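Local structure of photosystem II assembly protein Ycf48 (Thermosynechococcus elongatus, 5OJ5) at residues L93-H97 against S98-F102. The protein assists the early assembly and the repair of photosystem II, binding the C-terminal extension of the D1 protein. Sequence-based numbering, arbitrary orientation.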
loop_
_atom_site.group_PDB
_atom_site.type_symbol
_atom_site.label_atom_id
_atom_site.label_comp_id
_atom_site.label_asym_id
_atom_site.label_seq_id
_atom_site.Cartn_x
_atom_site.Cartn_y
_atom_site.Cartn_z
ATOM N N LEU A 93 -6.082 -1.992 -21.738
ATOM C CA LEU A 93 -7.143 -1.101 -22.181
ATOM C C LEU A 93 -6.648 -0.224 -23.320
ATOM O O LEU A 93 -5.493 0.216 -23.344
ATOM C CB LEU A 93 -7.638 -0.265 -21.019
ATOM C CG LEU A 93 -8.396 -1.058 -19.921
ATOM C CD1 LEU A 93 -8.522 -0.184 -18.688
ATOM C CD2 LEU A 93 -9.753 -1.550 -20.422
ATOM N N VAL A 94 -7.541 0.037 -24.271
ATOM C CA VAL A 94 -7.187 0.862 -25.408
ATOM C C VAL A 94 -7.424 2.302 -24.965
ATOM O O VAL A 94 -8.487 2.887 -25.169
ATOM C CB VAL A 94 -7.939 0.474 -26.678
ATOM C CG1 VAL A 94 -7.518 1.420 -27.829
ATOM C CG2 VAL A 94 -7.644 -0.942 -27.071
ATOM N N LEU A 95 -6.423 2.874 -24.345
ATOM C CA LEU A 95 -6.397 4.239 -23.839
ATOM C C LEU A 95 -5.686 5.122 -24.848
ATOM O O LEU A 95 -5.193 4.665 -25.882
ATOM C CB LEU A 95 -5.662 4.304 -22.495
ATOM C CG LEU A 95 -6.203 3.394 -21.425
ATOM C CD1 LEU A 95 -5.285 3.341 -20.199
ATOM C CD2 LEU A 95 -7.603 3.868 -20.995
ATOM N N ASP A 96 -5.631 6.422 -24.561
ATOM C CA ASP A 96 -4.905 7.298 -25.489
ATOM C C ASP A 96 -3.389 7.036 -25.511
ATOM O O ASP A 96 -2.746 7.266 -26.540
ATOM C CB ASP A 96 -5.254 8.761 -25.266
ATOM C CG ASP A 96 -4.946 9.245 -23.889
ATOM O OD1 ASP A 96 -4.945 8.464 -22.916
ATOM O OD2 ASP A 96 -4.749 10.468 -23.779
ATOM N N HIS A 97 -2.811 6.573 -24.414
ATOM C CA HIS A 97 -1.407 6.188 -24.397
ATOM C C HIS A 97 -1.263 5.201 -23.258
ATOM O O HIS A 97 -2.191 5.002 -22.481
ATOM C CB HIS A 97 -0.481 7.406 -24.243
ATOM C CG HIS A 97 -0.672 8.162 -22.959
ATOM N ND1 HIS A 97 -0.093 7.772 -21.772
ATOM C CD2 HIS A 97 -1.317 9.327 -22.702
ATOM C CE1 HIS A 97 -0.416 8.641 -20.825
ATOM N NE2 HIS A 97 -1.167 9.587 -21.362
ATOM N N SER A 98 -0.083 4.598 -23.133
ATOM C CA SER A 98 0.166 3.641 -22.062
ATOM C C SER A 98 1.189 4.123 -21.054
ATOM O O SER A 98 1.701 3.310 -20.287
ATOM C CB SER A 98 0.626 2.303 -22.602
ATOM O OG SER A 98 1.845 2.466 -23.305
ATOM N N ASP A 99 1.492 5.410 -21.017
ATOM C CA ASP A 99 2.463 5.905 -20.051
ATOM C C ASP A 99 1.899 6.101 -18.639
ATOM O O ASP A 99 2.651 6.358 -17.680
ATOM C CB ASP A 99 3.168 7.141 -20.612
ATOM C CG ASP A 99 3.997 6.812 -21.812
ATOM O OD1 ASP A 99 4.715 5.792 -21.766
ATOM O OD2 ASP A 99 3.915 7.539 -22.815
ATOM N N TYR A 100 0.626 5.843 -18.421
ATOM C CA TYR A 100 0.009 6.055 -17.117
ATOM C C TYR A 100 0.618 5.166 -16.046
ATOM O O TYR A 100 0.861 3.975 -16.248
ATOM C CB TYR A 100 -1.477 5.748 -17.204
ATOM C CG TYR A 100 -2.238 6.667 -18.138
ATOM C CD1 TYR A 100 -2.574 7.937 -17.706
ATOM C CD2 TYR A 100 -2.657 6.254 -19.398
ATOM C CE1 TYR A 100 -3.324 8.814 -18.524
ATOM C CE2 TYR A 100 -3.405 7.115 -20.207
ATOM C CZ TYR A 100 -3.737 8.396 -19.761
ATOM O OH TYR A 100 -4.444 9.290 -20.516
ATOM N N ARG A 101 0.868 5.761 -14.903
ATOM C CA ARG A 101 1.239 5.027 -13.703
ATOM C C ARG A 101 -0.051 4.797 -12.943
ATOM O O ARG A 101 -0.611 5.743 -12.381
ATOM C CB ARG A 101 2.203 5.889 -12.911
ATOM C CG ARG A 101 2.654 5.283 -11.636
ATOM C CD ARG A 101 3.467 6.320 -10.847
ATOM N NE ARG A 101 3.857 5.842 -9.534
ATOM C CZ ARG A 101 4.939 5.110 -9.270
ATOM N NH1 ARG A 101 5.825 4.779 -10.222
ATOM N NH2 ARG A 101 5.167 4.735 -8.018
ATOM N N PHE A 102 -0.565 3.549 -12.934
ATOM C CA PHE A 102 -1.764 3.238 -12.171
ATOM C C PHE A 102 -1.341 3.006 -10.732
ATOM O O PHE A 102 -0.708 1.997 -10.419
ATOM C CB PHE A 102 -2.478 2.013 -12.728
ATOM C CG PHE A 102 -3.130 2.179 -14.081
ATOM C CD1 PHE A 102 -3.536 3.383 -14.605
ATOM C CD2 PHE A 102 -3.412 1.036 -14.818
ATOM C CE1 PHE A 102 -4.174 3.439 -15.846
ATOM C CE2 PHE A 102 -4.082 1.095 -16.006
ATOM C CZ PHE A 102 -4.431 2.314 -16.531
HETATM O O HOH W 1 -2.547 11.970 -20.254
#
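In the loop that carries the chain of this seven-bladed beta-propeller from strand 89-90 of one blade to strand 101-108 of the next, His-97 and Tyr-100 lie ring on ring. They form an offset stack, with centroids 3.9 Å apart and planes 15° from parallel; His-97 CE1 sits over the centre of the phenol ring. The imidazole is also held at its edge: Asp-99 N donates to His-97 ND1 at 2.9 Å, only 2° out of the ring plane, which, with the stack, helps fix the ring's rotation. With CG between the backbone N and the carbonyl carbon, chi1 of 62° sets the imidazole where it reaches both partners. Tyr-100 OH donates to the syn lone pair of Asp-96 OD1 at 2.6 Å, and a water joins the hydroxyl to His-97 NE2. Loops of this kind in a propeller lead from the outer strand of one blade to the inner strand of the next. Leu-95 adds an apolar contact to two aromatic rings: its CD1 meets Tyr-100 CD2 at 4.0 Å and the edge of Phe-102 at CZ, 3.9 Å away. Ile-120, in the blade that strand 101-108 begins, touches Leu-95 and Tyr-100, while the bound peptide packs an apolar side chain on Leu-95.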